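Local coordinates for galactose-1-phosphate uridylyltransferase (Pyrobaculum aerophilum str. IM2, PDB 6K9Z), which probably transfers uridylyl groups between UDP-glucose and hexose 1-phosphates such as galactose 1-phosphate, and binds zinc, at residues E108-A113 and L251-L256; T233-K238 and Q310-H315; Y161-Y164 and C170-C173. The protein carries 1 engineered substitution. All blocks are in the same frame, centred on the assembly; numbering follows the deposited sequence.

Contact 1 (E108-A113 and L251-L256); sequences EAQRKA and LHQAPL. With FE (Fe (III) ion), chain E.
The backbones of Q110 and Q253 stay well apart, helix 108-113 and the end of strand 251-252 with the loop after it approaching most nearly at A113 and L256, whose CA atoms are 7.9 Å apart. Two glutamines bridge the distance, reaching for each other from opposite directions and pairing their amides twice over. Q253 NE2 donates a hydrogen bond to Q110 OE1 at 2.8 Å, nearly straight at 164°, and Q110 NE2 returns a bond to Q253 OE1 at 3.0 Å. The pair is not flat. The amide planes are turned 60° from each other, so each donor sends its N-H out within its own amide plane but meets the partner oxygen from above that oxygen's carbonyl plane. Q110 gets there by placing CG opposite its own backbone N (chi1 -180°) and running extended from that point. Beside the pair, L256 lays CD2 against Q110 NE2 at 3.8 Å, while its CD1 touches A113 CB at 3.9 Å. Q253 is gripped further: NE2 also donates to F122 O and OE1 also accepts from L215 N, while Q110 NE2 has a second acceptor in E114. A leucine at Q110 would probably leave the Q253 amide without both of its cross-bonds and E114 without this donor. The residue before Q253, H252, turns the other way and binds the iron(III) through ND1 at 2.2 Å, with E156, H266 and E268 completing the protein ligands; its NE2 forms a hydrogen bond with G288 O of the second subunit. Strand 121-128 lies under the contact, F122 touching Q110, A113 and L256, so helix 96-114 packs on the large antiparallel sheet where strand 247-252 pairs with strand 121-128.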
loop_
_atom_site.group_PDB
_atom_site.type_symbol
_atom_site.label_atom_id
_atom_site.label_comp_id
_atom_site.label_asym_id
_atom_site.label_seq_id
_atom_site.Cartn_x
_atom_site.Cartn_y
_atom_site.Cartn_z
ATOM N N GLU A 108 -3.829 -28.211 -4.298
ATOM C CA GLU A 108 -2.945 -29.293 -4.804
ATOM C C GLU A 108 -1.588 -28.679 -5.139
ATOM O O GLU A 108 -0.567 -29.294 -4.813
ATOM C CB GLU A 108 -3.542 -30.025 -6.012
ATOM C CG GLU A 108 -4.754 -30.848 -5.630
ATOM C CD GLU A 108 -5.537 -31.489 -6.774
ATOM O OE1 GLU A 108 -5.372 -31.052 -7.971
ATOM O OE2 GLU A 108 -6.330 -32.412 -6.466
ATOM N N ALA A 109 -1.597 -27.496 -5.756
ATOM C CA ALA A 109 -0.365 -26.747 -6.110
ATOM C C ALA A 109 0.398 -26.477 -4.809
ATOM O O ALA A 109 1.646 -26.628 -4.818
ATOM C CB ALA A 109 -0.679 -25.474 -6.848
ATOM N N GLN A 110 -0.300 -26.070 -3.730
ATOM C CA GLN A 110 0.410 -25.767 -2.467
ATOM C C GLN A 110 1.016 -27.048 -1.900
ATOM O O GLN A 110 2.105 -26.966 -1.311
ATOM C CB GLN A 110 -0.524 -25.088 -1.463
ATOM C CG GLN A 110 0.179 -24.757 -0.159
ATOM C CD GLN A 110 -0.672 -23.885 0.722
ATOM O OE1 GLN A 110 -1.433 -23.054 0.208
ATOM N NE2 GLN A 110 -0.548 -24.057 2.034
ATOM N N ARG A 111 0.333 -28.185 -2.026
ATOM C CA ARG A 111 0.887 -29.445 -1.457
ATOM C C ARG A 111 2.213 -29.747 -2.157
ATOM O O ARG A 111 3.136 -30.243 -1.493
ATOM C CB ARG A 111 -0.126 -30.588 -1.534
ATOM C CG ARG A 111 -1.102 -30.580 -0.370
ATOM C CD ARG A 111 -1.961 -31.812 -0.183
ATOM N NE ARG A 111 -3.130 -31.361 0.550
ATOM C CZ ARG A 111 -4.269 -30.992 -0.016
ATOM N NH1 ARG A 111 -4.402 -31.058 -1.329
ATOM N NH2 ARG A 111 -5.272 -30.570 0.730
ATOM N N LYS A 112 2.271 -29.465 -3.459
ATOM C CA LYS A 112 3.505 -29.672 -4.262
ATOM C C LYS A 112 4.572 -28.728 -3.697
ATOM O O LYS A 112 5.734 -29.197 -3.464
ATOM C CB LYS A 112 3.180 -29.541 -5.756
ATOM C CG LYS A 112 4.366 -29.594 -6.703
ATOM C CD LYS A 112 4.121 -30.370 -8.008
ATOM C CE LYS A 112 5.387 -30.498 -8.854
ATOM N NZ LYS A 112 6.080 -29.180 -8.983
ATOM N N ALA A 113 4.218 -27.469 -3.445
ATOM C CA ALA A 113 5.188 -26.460 -2.929
ATOM C C ALA A 113 5.667 -26.855 -1.532
ATOM O O ALA A 113 6.820 -26.565 -1.179
ATOM C CB ALA A 113 4.586 -25.076 -2.929
ATOM N N LEU A 251 -4.935 -14.265 0.290
ATOM C CA LEU A 251 -4.942 -15.342 1.304
ATOM C C LEU A 251 -3.771 -15.130 2.262
ATOM O O LEU A 251 -2.625 -15.246 1.832
ATOM C CB LEU A 251 -4.819 -16.697 0.624
ATOM C CG LEU A 251 -4.663 -17.895 1.574
ATOM C CD1 LEU A 251 -5.787 -17.876 2.608
ATOM C CD2 LEU A 251 -4.653 -19.204 0.783
ATOM N N HIS A 252 -4.061 -14.859 3.515
ATOM C CA HIS A 252 -3.071 -14.751 4.614
ATOM C C HIS A 252 -3.066 -16.124 5.286
ATOM O O HIS A 252 -4.076 -16.461 5.918
ATOM C CB HIS A 252 -3.494 -13.631 5.554
ATOM C CG HIS A 252 -3.193 -12.283 5.012
ATOM N ND1 HIS A 252 -3.479 -11.128 5.723
ATOM C CD2 HIS A 252 -2.549 -11.920 3.883
ATOM C CE1 HIS A 252 -3.048 -10.093 5.012
ATOM N NE2 HIS A 252 -2.482 -10.515 3.871
ATOM N N GLN A 253 -1.968 -16.863 5.121
ATOM C CA GLN A 253 -1.827 -18.177 5.784
ATOM C C GLN A 253 -0.435 -18.268 6.398
ATOM O O GLN A 253 0.428 -17.416 6.185
ATOM C CB GLN A 253 -2.158 -19.292 4.805
ATOM C CG GLN A 253 -1.181 -19.434 3.659
ATOM C CD GLN A 253 -1.465 -20.661 2.824
ATOM O OE1 GLN A 253 -1.830 -21.700 3.350
ATOM N NE2 GLN A 253 -1.273 -20.570 1.520
ATOM N N ALA A 254 -0.194 -19.329 7.122
ATOM C CA ALA A 254 1.145 -19.632 7.627
ATOM C C ALA A 254 2.148 -19.788 6.490
ATOM O O ALA A 254 1.871 -20.248 5.367
ATOM C CB ALA A 254 1.122 -20.887 8.443
ATOM N N PRO A 255 3.425 -19.549 6.831
ATOM C CA PRO A 255 4.490 -19.957 5.934
ATOM C C PRO A 255 4.460 -21.472 5.722
ATOM O O PRO A 255 3.951 -22.201 6.594
ATOM C CB PRO A 255 5.775 -19.529 6.605
ATOM C CG PRO A 255 5.302 -18.568 7.698
ATOM C CD PRO A 255 3.922 -19.057 8.132
ATOM N N LEU A 256 5.100 -21.916 4.640
ATOM C CA LEU A 256 5.305 -23.355 4.385
ATOM C C LEU A 256 6.410 -23.833 5.307
ATOM O O LEU A 256 7.339 -23.085 5.618
ATOM C CB LEU A 256 5.652 -23.554 2.917
ATOM C CG LEU A 256 4.639 -22.950 1.956
ATOM C CD1 LEU A 256 4.942 -23.391 0.544
ATOM C CD2 LEU A 256 3.201 -23.305 2.334
HETATM FE FE FE E . -4.443 -10.673 7.695
HETATM O O HOH W 1 -5.311 -9.734 9.529
#

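Contact 2 (T233-K238 and Q310-H315); sequences TLCALK and QKCLKH. With ACT (acetate ion), chain F.
C235 and C312 form a disulfide, a covalent tie between helix 220-240 and the tail that follows helix 298-309, close to the C-terminus and away from the metal and nucleotide sites. The sulfurs C235 SG and C312 SG are 2.1 Å apart, and the bridge is turned by a chi3 of -83°, near the perpendicular twist that a relaxed disulfide prefers. Each SG lies 3.1 Å from the partner's CB, and the CA atoms of C235 and C312 are 6.1 Å apart. The two cysteines arrive by different torsions: C235 swings SG opposite its backbone N (chi1 173°), out from the helix toward the tail, whereas C312 holds SG opposite its carbonyl carbon (chi1 -59°). That sulfur also comes to 3.5 Å from A236 N, a contact without a hydrogen bond, so the bridge lies against the helix backbone as well as joining its side chain. In the fold, helix 220-240 packs on the large antiparallel sheet of this half-barrel protein, T233, L234 and L237 pointing away from the tail and meeting I269 on strand 266-271. C235 is on the other side of the helix, where the tail passes, and Q239 adds contacts to K311 and C312 while I232 touches L313. Beyond the bridge the tail holds an acetate, probably from the crystallisation liquor: K314 N donates to the acetate O at 3.0 Å, and L313 CB meets its methyl CH3 at 3.6 Å. On the helix, K238 NZ forms a salt bridge with D93, which ties this turn to the loop that also packs against L234 through D90, L91 and S92.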
loop_
_atom_site.group_PDB
_atom_site.type_symbol
_atom_site.label_atom_id
_atom_site.label_comp_id
_atom_site.label_asym_id
_atom_site.label_seq_id
_atom_site.Cartn_x
_atom_site.Cartn_y
_atom_site.Cartn_z
ATOM N N THR A 233 -19.983 -13.516 -0.774
ATOM C CA THR A 233 -19.344 -12.240 -0.314
ATOM C C THR A 233 -19.043 -11.391 -1.565
ATOM O O THR A 233 -19.378 -10.191 -1.625
ATOM C CB THR A 233 -18.125 -12.517 0.580
ATOM O OG1 THR A 233 -18.512 -13.205 1.763
ATOM C CG2 THR A 233 -17.419 -11.222 0.932
ATOM N N LEU A 234 -18.487 -12.005 -2.607
ATOM C CA LEU A 234 -18.095 -11.220 -3.808
ATOM C C LEU A 234 -19.367 -10.793 -4.546
ATOM O O LEU A 234 -19.410 -9.698 -5.104
ATOM C CB LEU A 234 -17.118 -12.039 -4.638
ATOM C CG LEU A 234 -15.755 -12.222 -3.981
ATOM C CD1 LEU A 234 -14.897 -13.171 -4.803
ATOM C CD2 LEU A 234 -15.050 -10.885 -3.764
ATOM N N CYS A 235 -20.410 -11.609 -4.538
ATOM C CA CYS A 235 -21.719 -11.253 -5.123
ATOM C C CYS A 235 -22.241 -9.979 -4.442
ATOM O O CYS A 235 -22.671 -9.042 -5.129
ATOM C CB CYS A 235 -22.689 -12.418 -5.024
ATOM S SG CYS A 235 -24.379 -12.025 -5.531
ATOM N N ALA A 236 -22.142 -9.903 -3.118
ATOM C CA ALA A 236 -22.621 -8.734 -2.361
ATOM C C ALA A 236 -21.830 -7.484 -2.783
ATOM O O ALA A 236 -22.439 -6.431 -2.967
ATOM C CB ALA A 236 -22.476 -8.971 -0.897
ATOM N N LEU A 237 -20.524 -7.610 -2.970
ATOM C CA LEU A 237 -19.663 -6.446 -3.307
ATOM C C LEU A 237 -20.066 -5.973 -4.690
ATOM O O LEU A 237 -20.045 -4.750 -4.882
ATOM C CB LEU A 237 -18.169 -6.788 -3.235
ATOM C CG LEU A 237 -17.678 -7.013 -1.812
ATOM C CD1 LEU A 237 -16.178 -7.282 -1.763
ATOM C CD2 LEU A 237 -17.995 -5.819 -0.938
ATOM N N LYS A 238 -20.448 -6.897 -5.577
ATOM C CA LYS A 238 -20.741 -6.602 -6.996
ATOM C C LYS A 238 -21.925 -5.653 -7.060
ATOM O O LYS A 238 -22.016 -4.886 -8.043
ATOM C CB LYS A 238 -21.006 -7.892 -7.766
ATOM C CG LYS A 238 -20.562 -7.908 -9.210
ATOM C CD LYS A 238 -20.782 -9.255 -9.871
ATOM C CE LYS A 238 -20.408 -9.260 -11.336
ATOM N NZ LYS A 238 -21.424 -9.936 -12.165
ATOM N N GLN A 310 -28.062 -10.177 1.097
ATOM C CA GLN A 310 -29.354 -10.912 1.209
ATOM C C GLN A 310 -29.850 -11.280 -0.186
ATOM O O GLN A 310 -30.471 -12.367 -0.328
ATOM C CB GLN A 310 -30.442 -10.110 1.924
ATOM C CG GLN A 310 -30.090 -9.798 3.375
ATOM C CD GLN A 310 -29.481 -10.934 4.162
ATOM O OE1 GLN A 310 -30.207 -11.810 4.651
ATOM N NE2 GLN A 310 -28.165 -10.924 4.359
ATOM N N LYS A 311 -29.569 -10.460 -1.194
ATOM C CA LYS A 311 -30.059 -10.701 -2.576
ATOM C C LYS A 311 -29.221 -11.804 -3.249
ATOM O O LYS A 311 -29.719 -12.349 -4.258
ATOM C CB LYS A 311 -30.060 -9.384 -3.365
ATOM C CG LYS A 311 -30.756 -8.218 -2.664
ATOM C CD LYS A 311 -30.551 -6.850 -3.339
ATOM C CE LYS A 311 -31.063 -6.796 -4.772
ATOM N NZ LYS A 311 -32.379 -7.470 -4.961
ATOM N N CYS A 312 -28.067 -12.207 -2.679
ATOM C CA CYS A 312 -27.189 -13.289 -3.230
ATOM C C CYS A 312 -27.515 -14.673 -2.625
ATOM O O CYS A 312 -26.875 -15.672 -3.050
ATOM C CB CYS A 312 -25.729 -12.981 -2.967
ATOM S SG CYS A 312 -25.276 -11.390 -3.729
ATOM N N LEU A 313 -28.339 -14.704 -1.576
ATOM C CA LEU A 313 -28.649 -15.973 -0.854
ATOM C C LEU A 313 -29.714 -16.768 -1.603
ATOM O O LEU A 313 -30.611 -16.179 -2.191
ATOM C CB LEU A 313 -29.125 -15.667 0.572
ATOM C CG LEU A 313 -28.130 -14.900 1.437
ATOM C CD1 LEU A 313 -28.778 -14.520 2.745
ATOM C CD2 LEU A 313 -26.881 -15.725 1.690
ATOM N N LYS A 314 -29.598 -18.095 -1.542
ATOM C CA LYS A 314 -30.450 -19.029 -2.285
ATOM C C LYS A 314 -31.426 -19.647 -1.295
ATOM O O LYS A 314 -32.515 -20.027 -1.730
ATOM C CB LYS A 314 -29.589 -20.087 -2.982
ATOM C CG LYS A 314 -28.620 -19.496 -4.025
ATOM C CD LYS A 314 -29.314 -19.223 -5.360
ATOM C CE LYS A 314 -28.550 -18.328 -6.332
ATOM N NZ LYS A 314 -27.312 -18.967 -6.857
ATOM N N HIS A 315 -31.052 -19.758 -0.019
ATOM C CA HIS A 315 -31.947 -20.503 0.904
ATOM C C HIS A 315 -31.790 -20.078 2.375
ATOM O O HIS A 315 -32.345 -20.771 3.221
ATOM C CB HIS A 315 -31.732 -21.996 0.627
ATOM C CG HIS A 315 -30.453 -22.509 1.188
ATOM N ND1 HIS A 315 -29.248 -22.494 0.471
ATOM C CD2 HIS A 315 -30.181 -23.042 2.389
ATOM C CE1 HIS A 315 -28.291 -23.014 1.250
ATOM N NE2 HIS A 315 -28.851 -23.341 2.421
HETATM C C ACT F . -27.262 -19.570 0.778
HETATM O O ACT F . -27.220 -19.528 -0.470
HETATM O OXT ACT F . -26.304 -19.942 1.579
HETATM C CH3 ACT F . -28.503 -19.137 1.375
#

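Contact 3 (Y161-Y164 and C170-C173); sequences YEWY and CLHC. With ZN (zinc ion), chain D.
W163 and L171 make the tight part of this contact, the indole on helix 161-164 lying against the leucine that starts helix 171-173. L171 CB stands over the five-membered ring of W163, 3.6 Å from its centroid and only 9° off the ring normal, a CH-pi contact of nearly ideal approach. Farther along the same indole, L171 CD1 reaches W163 CZ2 at 3.7 Å, so one leucine spreads from the pyrrole part to the benzene part of the ring system. W163 sends CG opposite its backbone N (chi1 165°), which carries the indole out from its helix and across the leucine, the two side chains crossing at about a right angle. The Y164 side is thinner: the ring offers its edge, with CD1 3.7 Å from C170 N, and no hydrogen bond spans the segments. W163 and Y164 are both partly exposed, whereas C170 and L171 are buried. C170 points its CB away from the helix, toward the metal. Its SG binds zinc at 2.3 Å, as does C173 SG; with H211 and H264 they complete a Cys2His2 site, and the two cysteines form a CxxC pair. C170 also occupies the N-cap position of the following helix, its SG accepting from C173 N at 3.4 Å with a fair angle of 153°, so a single sulfur serves both the metal and the helix start. F8 of the second subunit packs on L171 and stacks on the ring of H172. Helix 151-167 is followed, after a short connection, by helix 171-178, W163 near the end of the first packing on L171 at the start of the second, and the zinc fastens that start to H211, after strand 202-208, and H264, before strand 266-271.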
loop_
_atom_site.group_PDB
_atom_site.type_symbol
_atom_site.label_atom_id
_atom_site.label_comp_id
_atom_site.label_asym_id
_atom_site.label_seq_id
_atom_site.Cartn_x
_atom_site.Cartn_y
_atom_site.Cartn_z
ATOM N N TYR A 161 1.921 -14.484 17.160
ATOM C CA TYR A 161 2.830 -15.286 18.002
ATOM C C TYR A 161 2.954 -14.656 19.390
ATOM O O TYR A 161 2.770 -15.342 20.437
ATOM C CB TYR A 161 4.212 -15.379 17.353
ATOM C CG TYR A 161 5.181 -16.146 18.206
ATOM C CD1 TYR A 161 5.081 -17.523 18.299
ATOM C CD2 TYR A 161 6.176 -15.519 18.928
ATOM C CE1 TYR A 161 5.944 -18.260 19.098
ATOM C CE2 TYR A 161 7.048 -16.250 19.729
ATOM C CZ TYR A 161 6.952 -17.625 19.785
ATOM O OH TYR A 161 7.831 -18.329 20.571
ATOM N N GLU A 162 3.237 -13.353 19.426
ATOM C CA GLU A 162 3.484 -12.626 20.703
ATOM C C GLU A 162 2.209 -12.693 21.558
ATOM O O GLU A 162 2.326 -12.828 22.791
ATOM C CB GLU A 162 3.918 -11.173 20.451
ATOM C CG GLU A 162 5.324 -11.057 19.879
ATOM C CD GLU A 162 5.879 -9.644 19.663
ATOM O OE1 GLU A 162 5.369 -8.683 20.254
ATOM O OE2 GLU A 162 6.877 -9.519 18.938
ATOM N N TRP A 163 1.052 -12.524 20.927
ATOM C CA TRP A 163 -0.255 -12.572 21.613
ATOM C C TRP A 163 -0.428 -13.953 22.243
ATOM O O TRP A 163 -0.801 -14.020 23.423
ATOM C CB TRP A 163 -1.417 -12.283 20.673
ATOM C CG TRP A 163 -2.706 -12.703 21.316
ATOM C CD1 TRP A 163 -3.223 -13.972 21.422
ATOM C CD2 TRP A 163 -3.634 -11.850 21.975
ATOM N NE1 TRP A 163 -4.413 -13.967 22.105
ATOM C CE2 TRP A 163 -4.681 -12.674 22.463
ATOM C CE3 TRP A 163 -3.663 -10.474 22.191
ATOM C CZ2 TRP A 163 -5.761 -12.170 23.170
ATOM C CZ3 TRP A 163 -4.723 -9.978 22.896
ATOM C CH2 TRP A 163 -5.755 -10.813 23.364
ATOM N N TYR A 164 -0.204 -14.998 21.435
ATOM C CA TYR A 164 -0.377 -16.432 21.795
ATOM C C TYR A 164 0.521 -16.781 22.988
ATOM O O TYR A 164 0.058 -17.423 23.990
ATOM C CB TYR A 164 -0.064 -17.301 20.571
ATOM C CG TYR A 164 -0.311 -18.764 20.775
ATOM C CD1 TYR A 164 -1.561 -19.309 20.533
ATOM C CD2 TYR A 164 0.695 -19.595 21.210
ATOM C CE1 TYR A 164 -1.807 -20.653 20.744
ATOM C CE2 TYR A 164 0.458 -20.938 21.463
ATOM C CZ TYR A 164 -0.795 -21.469 21.209
ATOM O OH TYR A 164 -1.034 -22.800 21.426
ATOM N N CYS A 170 -5.209 -18.463 20.488
ATOM C CA CYS A 170 -5.087 -17.823 19.158
ATOM C C CYS A 170 -5.994 -16.568 19.103
ATOM O O CYS A 170 -7.231 -16.674 19.276
ATOM C CB CYS A 170 -5.490 -18.812 18.061
ATOM S SG CYS A 170 -5.703 -18.062 16.427
ATOM N N LEU A 171 -5.357 -15.387 18.849
ATOM C CA LEU A 171 -6.102 -14.089 18.784
ATOM C C LEU A 171 -7.154 -14.144 17.673
ATOM O O LEU A 171 -8.272 -13.672 17.889
ATOM C CB LEU A 171 -5.171 -12.907 18.517
ATOM C CG LEU A 171 -5.876 -11.547 18.470
ATOM C CD1 LEU A 171 -6.782 -11.311 19.672
ATOM C CD2 LEU A 171 -4.837 -10.457 18.356
ATOM N N HIS A 172 -6.815 -14.769 16.542
ATOM C CA HIS A 172 -7.770 -14.869 15.406
ATOM C C HIS A 172 -9.004 -15.658 15.852
ATOM O O HIS A 172 -10.122 -15.267 15.500
ATOM C CB HIS A 172 -7.108 -15.554 14.205
ATOM C CG HIS A 172 -5.895 -14.857 13.694
ATOM N ND1 HIS A 172 -5.954 -13.934 12.675
ATOM C CD2 HIS A 172 -4.596 -14.957 14.042
ATOM C CE1 HIS A 172 -4.744 -13.488 12.422
ATOM N NE2 HIS A 172 -3.893 -14.103 13.243
ATOM N N CYS A 173 -8.791 -16.732 16.610
ATOM C CA CYS A 173 -9.917 -17.574 17.099
ATOM C C CYS A 173 -10.856 -16.653 17.937
ATOM O O CYS A 173 -12.137 -16.752 17.842
ATOM C CB CYS A 173 -9.399 -18.754 17.924
ATOM S SG CYS A 173 -8.973 -20.210 16.902
HETATM ZN ZN ZN D . -7.197 -19.619 15.537
#

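The iron(III) ties contacts 1 and 3 to one region: H252 of contact 1 binds it, E156 from the helix that carries 161-164 binds it too, and the side chain of L171 in contact 3 lies about 11 Å away. The centres of contacts 1 and 3 are about 20 Å apart, their nearest atoms about 7 Å, and contact 3 is nested in the loop that contact 1 closes. Contact 2 stands off, about 28 Å from contact 1 and about 31 Å from contact 3 between centres, although helix 220-240 leads into strand 247-252. The UDP pocket, including N50, R51 and Y144, and engineered F140, at the position predicted to carry the UMP-histidine intermediate, lie outside all three contacts.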